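Local coordinates for protein ribonucleoside-diphosphate reductase (Pseudomonas aeruginosa, PDB 5IM3) that probably catalyses the reduction of ribonucleoside diphosphates to deoxyribonucleotides for DNA synthesis, and binds dATP as an allosteric enzyme with two ATP cones, at residues L512-G517 against K566-L571; I870-L876 against L900-Y905; P724-E728 against Q867-D871. All coordinates share one frame; numbering follows the deposited sequence.

Contact 1. Residues L512-G517 against K566-L571; sequences LHDLYG and KDPCNL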
ATOM      1  N   LEU A 512     -31.761 -20.254 -25.950  1.00 48.05           N
ATOM      2  CA  LEU A 512     -30.311 -20.410 -25.829  1.00 46.93           C
ATOM      3  C   LEU A 512     -29.937 -21.416 -24.750  1.00 46.81           C
ATOM      4  O   LEU A 512     -29.057 -22.260 -24.954  1.00 47.94           O
ATOM      5  CB  LEU A 512     -29.655 -19.060 -25.526  1.00 47.14           C
ATOM      6  CG  LEU A 512     -29.439 -18.066 -26.668  1.00 49.55           C
ATOM      7  CD1 LEU A 512     -28.629 -16.879 -26.164  1.00 47.88           C
ATOM      8  CD2 LEU A 512     -28.745 -18.708 -27.864  1.00 49.22           C
ATOM      9  N   HIS A 513     -30.569 -21.320 -23.581  1.00 47.33           N
ATOM     10  CA  HIS A 513     -30.169 -22.153 -22.452  1.00 48.98           C
ATOM     11  C   HIS A 513     -30.228 -23.638 -22.799  1.00 50.94           C
ATOM     12  O   HIS A 513     -29.373 -24.417 -22.362  1.00 51.07           O
ATOM     13  CB  HIS A 513     -31.055 -21.841 -21.247  1.00 48.39           C
ATOM     14  CG  HIS A 513     -30.683 -22.596 -20.010  1.00 47.28           C
ATOM     15  ND1 HIS A 513     -29.391 -22.658 -19.531  1.00 46.83           N
ATOM     16  CD2 HIS A 513     -31.437 -23.320 -19.151  1.00 46.12           C
ATOM     17  CE1 HIS A 513     -29.368 -23.385 -18.429  1.00 47.11           C
ATOM     18  NE2 HIS A 513     -30.597 -23.800 -18.178  1.00 46.09           N
ATOM     19  N   ASP A 514     -31.225 -24.052 -23.587  1.00 49.12           N
ATOM     20  CA  ASP A 514     -31.355 -25.458 -23.955  1.00 50.75           C
ATOM     21  C   ASP A 514     -30.467 -25.856 -25.126  1.00 50.68           C
ATOM     22  O   ASP A 514     -30.222 -27.051 -25.318  1.00 53.13           O
ATOM     23  CB  ASP A 514     -32.812 -25.788 -24.298  1.00 51.08           C
ATOM     24  CG  ASP A 514     -33.687 -25.926 -23.069  1.00 50.71           C
ATOM     25  OD1 ASP A 514     -33.143 -26.101 -21.960  1.00 52.19           O
ATOM     26  OD2 ASP A 514     -34.923 -25.871 -23.212  1.00 56.28           O
ATOM     27  N   LEU A 515     -29.994 -24.900 -25.918  1.00 46.32           N
ATOM     28  CA  LEU A 515     -29.080 -25.218 -27.002  1.00 47.27           C
ATOM     29  C   LEU A 515     -27.655 -25.379 -26.471  1.00 46.65           C
ATOM     30  O   LEU A 515     -27.309 -24.907 -25.384  1.00 45.74           O
ATOM     31  CB  LEU A 515     -29.121 -24.133 -28.078  1.00 47.40           C
ATOM     32  CG  LEU A 515     -30.438 -23.946 -28.839  1.00 49.77           C
ATOM     33  CD1 LEU A 515     -30.346 -22.729 -29.753  1.00 47.95           C
ATOM     34  CD2 LEU A 515     -30.806 -25.184 -29.638  1.00 48.13           C
ATOM     35  N   TYR A 516     -26.824 -26.060 -27.257  1.00 47.45           N
ATOM     36  CA  TYR A 516     -25.424 -26.260 -26.903  1.00 48.33           C
ATOM     37  C   TYR A 516     -24.646 -26.594 -28.166  1.00 51.11           C
ATOM     38  O   TYR A 516     -25.222 -26.912 -29.210  1.00 51.02           O
ATOM     39  CB  TYR A 516     -25.264 -27.364 -25.849  1.00 48.16           C
ATOM     40  CG  TYR A 516     -25.862 -28.698 -26.248  1.00 48.63           C
ATOM     41  CD1 TYR A 516     -25.125 -29.620 -26.984  1.00 50.12           C
ATOM     42  CD2 TYR A 516     -27.157 -29.038 -25.881  1.00 47.87           C
ATOM     43  CE1 TYR A 516     -25.666 -30.842 -27.345  1.00 51.65           C
ATOM     44  CE2 TYR A 516     -27.707 -30.256 -26.238  1.00 48.89           C
ATOM     45  CZ  TYR A 516     -26.957 -31.155 -26.969  1.00 51.92           C
ATOM     46  OH  TYR A 516     -27.498 -32.369 -27.327  1.00 53.29           O
ATOM     47  N   GLY A 517     -23.318 -26.516 -28.058  1.00 55.44           N
ATOM     48  CA  GLY A 517     -22.455 -26.839 -29.179  1.00 56.88           C
ATOM     49  C   GLY A 517     -22.601 -25.848 -30.321  1.00 58.27           C
ATOM     50  O   GLY A 517     -22.835 -24.653 -30.123  1.00 58.34           O
ATOM     51  N   LYS A 566     -20.552 -25.876 -19.866  1.00 43.59           N
ATOM     52  CA  LYS A 566     -21.867 -26.357 -20.268  1.00 41.12           C
ATOM     53  C   LYS A 566     -21.787 -27.327 -21.442  1.00 42.41           C
ATOM     54  O   LYS A 566     -22.507 -28.332 -21.473  1.00 44.67           O
ATOM     55  CB  LYS A 566     -22.747 -25.152 -20.612  1.00 42.07           C
ATOM     56  CG  LYS A 566     -23.942 -25.423 -21.512  1.00 43.12           C
ATOM     57  CD  LYS A 566     -24.622 -24.123 -21.886  1.00 42.31           C
ATOM     58  CE  LYS A 566     -25.802 -24.360 -22.805  1.00 44.62           C
ATOM     59  NZ  LYS A 566     -26.235 -23.098 -23.468  1.00 47.12           N
ATOM     60  N   ASP A 567     -20.931 -27.045 -22.415  1.00 45.50           N
ATOM     61  CA  ASP A 567     -20.970 -27.764 -23.682  1.00 48.94           C
ATOM     62  C   ASP A 567     -20.379 -29.169 -23.590  1.00 50.93           C
ATOM     63  O   ASP A 567     -20.974 -30.110 -24.137  1.00 53.36           O
ATOM     64  CB  ASP A 567     -20.266 -26.937 -24.758  1.00 51.03           C
ATOM     65  CG  ASP A 567     -21.091 -25.732 -25.187  1.00 52.31           C
ATOM     66  OD1 ASP A 567     -22.325 -25.874 -25.323  1.00 50.18           O
ATOM     67  OD2 ASP A 567     -20.514 -24.640 -25.373  1.00 53.77           O
ATOM     68  N   PRO A 568     -19.233 -29.379 -22.933  1.00 49.94           N
ATOM     69  CA  PRO A 568     -18.785 -30.767 -22.729  1.00 52.35           C
ATOM     70  C   PRO A 568     -19.755 -31.587 -21.889  1.00 50.72           C
ATOM     71  O   PRO A 568     -19.900 -32.791 -22.134  1.00 52.38           O
ATOM     72  CB  PRO A 568     -17.416 -30.610 -22.046  1.00 51.20           C
ATOM     73  CG  PRO A 568     -17.355 -29.206 -21.572  1.00 52.64           C
ATOM     74  CD  PRO A 568     -18.209 -28.409 -22.510  1.00 51.55           C
ATOM     75  N   CYS A 569     -20.436 -30.973 -20.916  1.00 48.60           N
ATOM     76  CA  CYS A 569     -21.438 -31.704 -20.145  1.00 49.34           C
ATOM     77  C   CYS A 569     -22.599 -32.165 -21.016  1.00 47.54           C
ATOM     78  O   CYS A 569     -23.207 -33.203 -20.738  1.00 46.59           O
ATOM     79  CB  CYS A 569     -21.972 -30.841 -19.001  1.00 49.12           C
ATOM     80  SG  CYS A 569     -20.794 -30.492 -17.686  1.00 49.81           S
ATOM     81  N   ASN A 570     -22.933 -31.408 -22.061  1.00 44.20           N
ATOM     82  CA  ASN A 570     -24.082 -31.745 -22.896  1.00 46.53           C
ATOM     83  C   ASN A 570     -23.696 -32.593 -24.100  1.00 45.31           C
ATOM     84  O   ASN A 570     -24.393 -33.561 -24.420  1.00 44.49           O
ATOM     85  CB  ASN A 570     -24.790 -30.472 -23.372  1.00 45.34           C
ATOM     86  CG  ASN A 570     -25.813 -29.966 -22.377  1.00 45.13           C
ATOM     87  OD1 ASN A 570     -26.934 -30.470 -22.314  1.00 44.79           O
ATOM     88  ND2 ASN A 570     -25.437 -28.960 -21.596  1.00 48.02           N
ATOM     89  N   LEU A 571     -22.600 -32.244 -24.776  1.00 47.10           N
ATOM     90  CA  LEU A 571     -22.186 -32.989 -25.959  1.00 48.94           C
ATOM     91  C   LEU A 571     -21.782 -34.416 -25.616  1.00 48.79           C
ATOM     92  O   LEU A 571     -21.895 -35.309 -26.463  1.00 49.39           O
ATOM     93  CB  LEU A 571     -21.032 -32.265 -26.653  1.00 50.97           C
ATOM     94  CG  LEU A 571     -21.415 -30.966 -27.364  1.00 49.89           C
ATOM     95  CD1 LEU A 571     -20.184 -30.153 -27.711  1.00 50.75           C
ATOM     96  CD2 LEU A 571     -22.214 -31.275 -28.617  1.00 52.25           C
TER
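Lys566 reaches from the first turn of helix 566-571 into the bend of the chain at 512-517, where its NZ donates a hydrogen bond to Leu515 O at 2.8 Å, almost in line with the carbonyl bond, and makes a weak second one to Leu512 O at 3.3 Å. CG sits anti to the backbone N (chi1 158°) and the chain runs out extended, which a long, unbranched residue allows; Tyr516 CB lies beside CE on the way. One residue along the helix, Asp567 OD1 accepts from Gly517 N at 3.0 Å in an almost straight bond, the N-H coming from above the carboxylate plane. Glycine suits position 517, where phi is positive and Leu571 CD2 lies close to where a side chain would start.

Tyr516, between the two gripped residues in sequence, lays its ring against the helix. Asn570 CB stands over one face in a CH-pi contact, 3.7 Å from the ring centroid, while Leu571 CD2 meets the ring edge at CE1, 3.7 Å away and in the ring plane. The Asn570 amide, turned only 17° from the ring, is held by ND2 donating to Lys566 O at 3.0 Å and by OD1 accepting from Val581 N.

A second shell fixes the ends. Glu455 forms a salt bridge with Lys566 NZ and also binds His513 ND1, Asp405 takes His513 NE2, Asp489 N reaches the other oxygen of Asp567, and Gln576 meets Tyr516 OH. The helix follows strand 562-565 of the barrel, and His513 is about 9 Å, side chain to side chain, from Asp380 of a dATP site. With one carboxylate and two carbonyl oxygens around it, the buried lysine is likely to keep its positive charge.

Contact 2. Residues I870-L876 against L900-Y905; sequences IDQAQSL and LKTTYY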
ATOM      1  N   ILE A 870     -15.092 -41.275 -18.067  1.00 53.07           N
ATOM      2  CA  ILE A 870     -16.224 -41.030 -17.187  1.00 52.67           C
ATOM      3  C   ILE A 870     -17.345 -40.400 -18.005  1.00 53.47           C
ATOM      4  O   ILE A 870     -17.110 -39.463 -18.780  1.00 50.76           O
ATOM      5  CB  ILE A 870     -15.806 -40.130 -16.011  1.00 51.15           C
ATOM      6  CG1 ILE A 870     -14.706 -40.819 -15.195  1.00 50.97           C
ATOM      7  CG2 ILE A 870     -17.001 -39.790 -15.128  1.00 50.97           C
ATOM      8  CD1 ILE A 870     -14.051 -39.938 -14.152  1.00 50.36           C
ATOM      9  N   ASP A 871     -18.564 -40.923 -17.849  1.00 55.41           N
ATOM     10  CA  ASP A 871     -19.696 -40.360 -18.581  1.00 56.28           C
ATOM     11  C   ASP A 871     -20.251 -39.107 -17.913  1.00 51.13           C
ATOM     12  O   ASP A 871     -20.794 -38.242 -18.605  1.00 50.01           O
ATOM     13  CB  ASP A 871     -20.809 -41.402 -18.764  1.00 57.90           C
ATOM     14  CG  ASP A 871     -21.051 -42.241 -17.524  1.00 60.10           C
ATOM     15  OD1 ASP A 871     -20.496 -41.923 -16.455  1.00 60.51           O
ATOM     16  OD2 ASP A 871     -21.804 -43.230 -17.624  1.00 63.64           O
ATOM     17  N   GLN A 872     -20.116 -38.975 -16.600  1.00 51.53           N
ATOM     18  CA  GLN A 872     -20.484 -37.754 -15.891  1.00 49.26           C
ATOM     19  C   GLN A 872     -19.224 -36.906 -15.695  1.00 46.17           C
ATOM     20  O   GLN A 872     -18.521 -36.681 -16.685  1.00 47.81           O
ATOM     21  CB  GLN A 872     -21.227 -38.112 -14.605  1.00 50.27           C
ATOM     22  CG  GLN A 872     -22.434 -39.007 -14.808  1.00 52.35           C
ATOM     23  CD  GLN A 872     -23.425 -38.907 -13.664  1.00 51.31           C
ATOM     24  OE1 GLN A 872     -23.910 -37.822 -13.339  1.00 49.48           O
ATOM     25  NE2 GLN A 872     -23.725 -40.039 -13.044  1.00 52.45           N
ATOM     26  N   ALA A 873     -18.905 -36.429 -14.498  1.00 42.54           N
ATOM     27  CA  ALA A 873     -17.760 -35.547 -14.289  1.00 43.60           C
ATOM     28  C   ALA A 873     -17.025 -36.001 -13.030  1.00 43.55           C
ATOM     29  O   ALA A 873     -17.166 -37.141 -12.574  1.00 40.84           O
ATOM     30  CB  ALA A 873     -18.225 -34.084 -14.228  1.00 40.93           C
ATOM     31  N   GLN A 874     -16.216 -35.109 -12.457  1.00 47.32           N
ATOM     32  CA  GLN A 874     -15.471 -35.411 -11.243  1.00 50.20           C
ATOM     33  C   GLN A 874     -15.232 -34.128 -10.462  1.00 48.84           C
ATOM     34  O   GLN A 874     -14.906 -33.089 -11.045  1.00 52.32           O
ATOM     35  CB  GLN A 874     -14.133 -36.093 -11.565  1.00 56.52           C
ATOM     36  CG  GLN A 874     -13.261 -35.338 -12.548  1.00 57.42           C
ATOM     37  CD  GLN A 874     -12.134 -36.188 -13.106  1.00 61.13           C
ATOM     38  OE1 GLN A 874     -11.308 -36.721 -12.360  1.00 61.61           O
ATOM     39  NE2 GLN A 874     -12.098 -36.325 -14.427  1.00 63.13           N
ATOM     40  N   SER A 875     -15.401 -34.209  -9.142  1.00 43.49           N
ATOM     41  CA  SER A 875     -15.148 -33.065  -8.272  1.00 42.33           C
ATOM     42  C   SER A 875     -13.650 -32.804  -8.192  1.00 43.94           C
ATOM     43  O   SER A 875     -12.893 -33.639  -7.682  1.00 45.66           O
ATOM     44  CB  SER A 875     -15.722 -33.322  -6.883  1.00 39.84           C
ATOM     45  OG  SER A 875     -17.114 -33.539  -6.953  1.00 41.12           O
ATOM     46  N   LEU A 876     -13.222 -31.647  -8.684  1.00 45.82           N
ATOM     47  CA  LEU A 876     -11.804 -31.352  -8.870  1.00 47.73           C
ATOM     48  C   LEU A 876     -11.444 -30.078  -8.118  1.00 47.98           C
ATOM     49  O   LEU A 876     -11.647 -28.972  -8.626  1.00 47.26           O
ATOM     50  CB  LEU A 876     -11.473 -31.217 -10.352  1.00 48.18           C
ATOM     51  CG  LEU A 876      -9.985 -31.068 -10.670  1.00 51.43           C
ATOM     52  CD1 LEU A 876      -9.216 -32.317 -10.254  1.00 50.25           C
ATOM     53  CD2 LEU A 876      -9.790 -30.781 -12.148  1.00 52.04           C
ATOM     54  N   LEU A 900     -12.005 -30.706 -19.624  1.00 48.45           N
ATOM     55  CA  LEU A 900     -12.655 -30.929 -18.341  1.00 48.99           C
ATOM     56  C   LEU A 900     -14.081 -30.393 -18.369  1.00 48.11           C
ATOM     57  O   LEU A 900     -14.375 -29.383 -19.016  1.00 46.51           O
ATOM     58  CB  LEU A 900     -11.863 -30.266 -17.214  1.00 49.80           C
ATOM     59  CG  LEU A 900     -10.535 -30.923 -16.825  1.00 53.11           C
ATOM     60  CD1 LEU A 900      -9.873 -30.120 -15.720  1.00 53.33           C
ATOM     61  CD2 LEU A 900     -10.725 -32.370 -16.385  1.00 52.95           C
ATOM     62  N   LYS A 901     -14.973 -31.090 -17.669  1.00 47.60           N
ATOM     63  CA  LYS A 901     -16.363 -30.669 -17.577  1.00 47.80           C
ATOM     64  C   LYS A 901     -16.607 -29.711 -16.423  1.00 48.32           C
ATOM     65  O   LYS A 901     -17.445 -28.812 -16.544  1.00 48.81           O
ATOM     66  CB  LYS A 901     -17.275 -31.892 -17.420  1.00 46.72           C
ATOM     67  CG  LYS A 901     -17.214 -32.868 -18.581  1.00 48.32           C
ATOM     68  CD  LYS A 901     -18.244 -33.971 -18.422  1.00 50.49           C
ATOM     69  CE  LYS A 901     -18.190 -34.958 -19.575  1.00 51.61           C
ATOM     70  NZ  LYS A 901     -19.193 -36.038 -19.404  1.00 52.81           N
ATOM     71  N   THR A 902     -15.894 -29.874 -15.310  1.00 49.67           N
ATOM     72  CA  THR A 902     -16.155 -29.082 -14.118  1.00 48.89           C
ATOM     73  C   THR A 902     -14.854 -28.794 -13.385  1.00 47.52           C
ATOM     74  O   THR A 902     -13.867 -29.525 -13.507  1.00 48.56           O
ATOM     75  CB  THR A 902     -17.118 -29.803 -13.165  1.00 47.05           C
ATOM     76  OG1 THR A 902     -16.624 -31.123 -12.901  1.00 47.48           O
ATOM     77  CG2 THR A 902     -18.515 -29.890 -13.763  1.00 47.90           C
ATOM     78  N   THR A 903     -14.872 -27.709 -12.617  1.00 43.94           N
ATOM     79  CA  THR A 903     -13.895 -27.478 -11.568  1.00 43.38           C
ATOM     80  C   THR A 903     -14.660 -27.156 -10.295  1.00 40.38           C
ATOM     81  O   THR A 903     -15.837 -26.793 -10.330  1.00 38.01           O
ATOM     82  CB  THR A 903     -12.902 -26.342 -11.897  1.00 45.72           C
ATOM     83  OG1 THR A 903     -13.573 -25.075 -11.860  1.00 45.49           O
ATOM     84  CG2 THR A 903     -12.269 -26.548 -13.267  1.00 46.22           C
ATOM     85  N   TYR A 904     -13.974 -27.298  -9.167  1.00 41.89           N
ATOM     86  CA  TYR A 904     -14.615 -27.214  -7.864  1.00 42.53           C
ATOM     87  C   TYR A 904     -13.983 -26.076  -7.067  1.00 44.62           C
ATOM     88  O   TYR A 904     -13.769 -24.987  -7.612  1.00 45.62           O
ATOM     89  CB  TYR A 904     -14.492 -28.570  -7.153  1.00 45.41           C
ATOM     90  CG  TYR A 904     -15.455 -28.829  -6.009  1.00 44.95           C
ATOM     91  CD1 TYR A 904     -16.571 -28.029  -5.801  1.00 43.84           C
ATOM     92  CD2 TYR A 904     -15.232 -29.881  -5.128  1.00 44.96           C
ATOM     93  CE1 TYR A 904     -17.438 -28.272  -4.751  1.00 45.51           C
ATOM     94  CE2 TYR A 904     -16.089 -30.128  -4.076  1.00 44.00           C
ATOM     95  CZ  TYR A 904     -17.189 -29.325  -3.891  1.00 46.67           C
ATOM     96  OH  TYR A 904     -18.042 -29.580  -2.843  1.00 49.67           O
ATOM     97  N   TYR A 905     -13.670 -26.305  -5.794  1.00 46.99           N
ATOM     98  CA  TYR A 905     -13.071 -25.261  -4.975  1.00 48.77           C
ATOM     99  C   TYR A 905     -11.719 -24.834  -5.530  1.00 47.70           C
ATOM    100  O   TYR A 905     -10.967 -25.635  -6.090  1.00 46.72           O
ATOM    101  CB  TYR A 905     -12.874 -25.742  -3.539  1.00 50.98           C
ATOM    102  CG  TYR A 905     -14.131 -25.822  -2.714  1.00 55.40           C
ATOM    103  CD1 TYR A 905     -14.703 -24.678  -2.177  1.00 57.42           C
ATOM    104  CD2 TYR A 905     -14.730 -27.044  -2.446  1.00 56.72           C
ATOM    105  CE1 TYR A 905     -15.848 -24.748  -1.411  1.00 59.30           C
ATOM    106  CE2 TYR A 905     -15.873 -27.124  -1.680  1.00 57.33           C
ATOM    107  CZ  TYR A 905     -16.426 -25.976  -1.164  1.00 59.45           C
ATOM    108  OH  TYR A 905     -17.569 -26.059  -0.399  1.00 63.10           O
TER
HETATM  109  O   HOH W   1     -18.322 -38.201 -21.070  1.00 51.47           O
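Lys901 lies along the chain at 870-876, joining two irregular segments of the ribonucleotide reductase barrel domain: the loop entering strand 878-881 and the loop entering strand 906-909. Its CB packs on Ala873 CB at 4.0 Å, where a small methyl lets the backbones come close. With CG anti to the carbonyl carbon (chi1 -61°) and every later torsion near 180°, the chain runs straight past the peptide: CD lies 3.2 Å from Gln872 O, and CE stays beside the same oxygen. At the tip, NZ donates to Gln872 O at 2.9 Å, tilted 29° from the carbonyl plane, and to a water that in turn donates to Ile870 O. Asp871 O is also near NZ, but at an angle too poor for a hydrogen bond. A long aliphatic stem with a cationic end thus suits a place lined by carbonyls, and Gln867 NE2 gives Gln872 O a further donor.

Farther along, hydroxyl and aromatic side chains take over. Thr902 OG1 lies beside Ala873 CB, and its hydrogen bond goes to Thr588 O. Ser875 sets its CB against the Tyr904 ring, while its OG binds Cys587 O. The Tyr904 ring has Tyr905 CD2 over the centre of one face and meets Trp562 edge-to-face; aromatic neighbours thus flank it.

Apolar and backbone contacts complete the junction. Leu876 and Leu900 cross at about a right angle, both also packing on Ala863 of helix 856-866, which suits branched aliphatic side chains in a buried seam. Their methyls CD2 and CD1, respectively, meet at 3.6 Å. Just beyond, Tyr904 N donates to Leu876 O at 2.9 Å.

Contact 3. Residues P724-E728 against Q867-D871; sequences PIDSE and QKWID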
ATOM      1  N   PRO A 724     -17.773 -43.126 -23.775  1.00 59.40           N
ATOM      2  CA  PRO A 724     -17.079 -41.889 -23.373  1.00 58.23           C
ATOM      3  C   PRO A 724     -15.843 -41.591 -24.201  1.00 59.69           C
ATOM      4  O   PRO A 724     -15.610 -40.430 -24.557  1.00 59.78           O
ATOM      5  CB  PRO A 724     -16.740 -42.156 -21.899  1.00 57.11           C
ATOM      6  CG  PRO A 724     -17.831 -43.041 -21.435  1.00 56.50           C
ATOM      7  CD  PRO A 724     -18.152 -43.940 -22.607  1.00 58.73           C
ATOM      8  N   ILE A 725     -15.039 -42.607 -24.526  1.00 61.70           N
ATOM      9  CA  ILE A 725     -13.844 -42.364 -25.330  1.00 63.93           C
ATOM     10  C   ILE A 725     -14.222 -41.783 -26.683  1.00 64.88           C
ATOM     11  O   ILE A 725     -13.487 -40.959 -27.243  1.00 65.53           O
ATOM     12  CB  ILE A 725     -13.025 -43.663 -25.478  1.00 66.65           C
ATOM     13  CG1 ILE A 725     -11.684 -43.384 -26.168  1.00 66.27           C
ATOM     14  CG2 ILE A 725     -13.818 -44.720 -26.245  1.00 67.07           C
ATOM     15  CD1 ILE A 725     -10.757 -42.478 -25.375  1.00 64.77           C
ATOM     16  N   ASP A 726     -15.367 -42.195 -27.232  1.00 64.80           N
ATOM     17  CA  ASP A 726     -15.857 -41.620 -28.479  1.00 65.55           C
ATOM     18  C   ASP A 726     -16.452 -40.233 -28.271  1.00 63.72           C
ATOM     19  O   ASP A 726     -16.369 -39.389 -29.170  1.00 63.60           O
ATOM     20  CB  ASP A 726     -16.890 -42.555 -29.109  1.00 65.66           C
ATOM     21  CG  ASP A 726     -16.310 -43.916 -29.452  1.00 67.69           C
ATOM     22  OD1 ASP A 726     -15.231 -43.962 -30.079  1.00 69.75           O
ATOM     23  OD2 ASP A 726     -16.929 -44.940 -29.092  1.00 67.70           O
ATOM     24  N   SER A 727     -17.051 -39.978 -27.104  1.00 67.21           N
ATOM     25  CA  SER A 727     -17.542 -38.637 -26.797  1.00 67.52           C
ATOM     26  C   SER A 727     -16.419 -37.609 -26.868  1.00 68.04           C
ATOM     27  O   SER A 727     -16.621 -36.491 -27.355  1.00 67.89           O
ATOM     28  CB  SER A 727     -18.187 -38.617 -25.411  1.00 66.24           C
ATOM     29  OG  SER A 727     -19.266 -39.524 -25.316  1.00 68.02           O
ATOM     30  N   GLU A 728     -15.227 -37.965 -26.377  1.00 69.72           N
ATOM     31  CA  GLU A 728     -14.088 -37.053 -26.452  1.00 70.09           C
ATOM     32  C   GLU A 728     -13.768 -36.694 -27.896  1.00 71.95           C
ATOM     33  O   GLU A 728     -13.494 -35.530 -28.207  1.00 72.29           O
ATOM     34  CB  GLU A 728     -12.861 -37.678 -25.786  1.00 70.29           C
ATOM     35  CG  GLU A 728     -12.870 -37.639 -24.272  1.00 68.99           C
ATOM     36  CD  GLU A 728     -12.428 -36.301 -23.711  1.00 67.19           C
ATOM     37  OE1 GLU A 728     -11.504 -36.284 -22.871  1.00 65.92           O
ATOM     38  OE2 GLU A 728     -13.005 -35.265 -24.104  1.00 65.99           O
ATOM     39  N   GLN A 867     -11.356 -38.059 -17.242  1.00 56.00           N
ATOM     40  CA  GLN A 867     -12.616 -37.625 -17.832  1.00 55.83           C
ATOM     41  C   GLN A 867     -12.877 -38.255 -19.194  1.00 56.59           C
ATOM     42  O   GLN A 867     -14.013 -38.208 -19.675  1.00 57.61           O
ATOM     43  CB  GLN A 867     -12.631 -36.098 -17.960  1.00 54.53           C
ATOM     44  CG  GLN A 867     -13.990 -35.507 -18.314  1.00 54.05           C
ATOM     45  CD  GLN A 867     -15.082 -35.929 -17.351  1.00 52.70           C
ATOM     46  OE1 GLN A 867     -15.145 -35.454 -16.219  1.00 50.61           O
ATOM     47  NE2 GLN A 867     -15.948 -36.833 -17.797  1.00 54.35           N
ATOM     48  N   LYS A 868     -11.860 -38.838 -19.831  1.00 60.87           N
ATOM     49  CA  LYS A 868     -12.085 -39.486 -21.118  1.00 63.27           C
ATOM     50  C   LYS A 868     -12.978 -40.705 -20.978  1.00 61.99           C
ATOM     51  O   LYS A 868     -13.659 -41.090 -21.935  1.00 62.43           O
ATOM     52  CB  LYS A 868     -10.764 -39.913 -21.740  1.00 64.28           C
ATOM     53  CG  LYS A 868      -9.680 -38.869 -21.681  1.00 64.45           C
ATOM     54  CD  LYS A 868      -8.444 -39.315 -22.445  1.00 67.01           C
ATOM     55  CE  LYS A 868      -7.930 -40.676 -21.987  1.00 69.50           C
ATOM     56  NZ  LYS A 868      -6.757 -41.121 -22.783  1.00 73.65           N
ATOM     57  N   TRP A 869     -12.974 -41.332 -19.806  1.00 59.68           N
ATOM     58  CA  TRP A 869     -13.687 -42.577 -19.584  1.00 61.26           C
ATOM     59  C   TRP A 869     -14.938 -42.407 -18.739  1.00 60.34           C
ATOM     60  O   TRP A 869     -15.774 -43.316 -18.707  1.00 64.07           O
ATOM     61  CB  TRP A 869     -12.748 -43.588 -18.916  1.00 60.15           C
ATOM     62  CG  TRP A 869     -11.409 -43.658 -19.587  1.00 59.92           C
ATOM     63  CD1 TRP A 869     -10.228 -43.149 -19.124  1.00 58.64           C
ATOM     64  CD2 TRP A 869     -11.116 -44.258 -20.854  1.00 61.37           C
ATOM     65  NE1 TRP A 869      -9.219 -43.403 -20.019  1.00 60.62           N
ATOM     66  CE2 TRP A 869      -9.738 -44.080 -21.092  1.00 63.74           C
ATOM     67  CE3 TRP A 869     -11.884 -44.928 -21.808  1.00 63.67           C
ATOM     68  CZ2 TRP A 869      -9.112 -44.555 -22.242  1.00 67.28           C
ATOM     69  CZ3 TRP A 869     -11.260 -45.400 -22.950  1.00 67.79           C
ATOM     70  CH2 TRP A 869      -9.889 -45.208 -23.157  1.00 69.07           C
ATOM     71  N   ILE A 870     -15.092 -41.275 -18.067  1.00 53.07           N
ATOM     72  CA  ILE A 870     -16.224 -41.030 -17.187  1.00 52.67           C
ATOM     73  C   ILE A 870     -17.345 -40.400 -18.005  1.00 53.47           C
ATOM     74  O   ILE A 870     -17.110 -39.463 -18.780  1.00 50.76           O
ATOM     75  CB  ILE A 870     -15.806 -40.130 -16.011  1.00 51.15           C
ATOM     76  CG1 ILE A 870     -14.706 -40.819 -15.195  1.00 50.97           C
ATOM     77  CG2 ILE A 870     -17.001 -39.790 -15.128  1.00 50.97           C
ATOM     78  CD1 ILE A 870     -14.051 -39.938 -14.152  1.00 50.36           C
ATOM     79  N   ASP A 871     -18.564 -40.923 -17.849  1.00 55.41           N
ATOM     80  CA  ASP A 871     -19.696 -40.360 -18.581  1.00 56.28           C
ATOM     81  C   ASP A 871     -20.251 -39.107 -17.913  1.00 51.13           C
ATOM     82  O   ASP A 871     -20.794 -38.242 -18.605  1.00 50.01           O
ATOM     83  CB  ASP A 871     -20.809 -41.402 -18.764  1.00 57.90           C
ATOM     84  CG  ASP A 871     -21.051 -42.241 -17.524  1.00 60.10           C
ATOM     85  OD1 ASP A 871     -20.496 -41.923 -16.455  1.00 60.51           O
ATOM     86  OD2 ASP A 871     -21.804 -43.230 -17.624  1.00 63.64           O
TER
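Pro724 and Ile725, in the first turn of helix 724-735, wedge against the loop 867-871 of the barrel domain, a helix-to-loop packing without a hydrogen bond across it. The tight part is Ile725 on the indole and Pro724 on backbone carbonyls. Ile725 and Trp869 run alongside each other in the same direction: CB touches Trp869 CZ3 at 3.5 Å, and CD1 stands over the face of the six-membered ring, 4.1 Å from its centroid. Chi1 (-173°) sends CG1 toward the indole and chi2 (64°) turns CD1 over it. The indole is held as well by Asp686, which accepts from NE1, and by Trp750, whose ring lies nearly parallel to it. In a first helical turn the i to i-4 bonds need no N-H, and proline's lack of one costs nothing; its CG rests 3.4 Å from Trp869 O.

The Glu728 side, still buried, has fewer contacts and is chemically less well matched. Glu728 passes across the Lys868 stem and meets it through carbon, not charge: the lysine bends at chi3 and leads its NZ away to salt bridges with Asp686 and Asp743. Glu728 OE1, for which the model offers no polar partner, is left 3.4 Å from Lys868 CG.

From the N terminus, contact 1 closes first, bringing the loop after strand 500-504 back to helix 566-571 over 48 intervening residues that include all but the first residue of helix 517-532, and strand 562-565. Contact 3 opens next, at helix 724-735, and spans 138 residues before closing at 867-871, the loop after helix 856-866. Contact 2 starts on that same loop and closes at 900-905 after helix 885-897. Contacts 3 and 2 are thus chained end to end through the shared Ile870 and Asp871, and none nests. In space, Pro568 and Cys569 of contact 1 pack on Lys901 of contact 2, where helix 566-571 meets the loop before strand 906-909; contacts 1 and 3 do not touch directly.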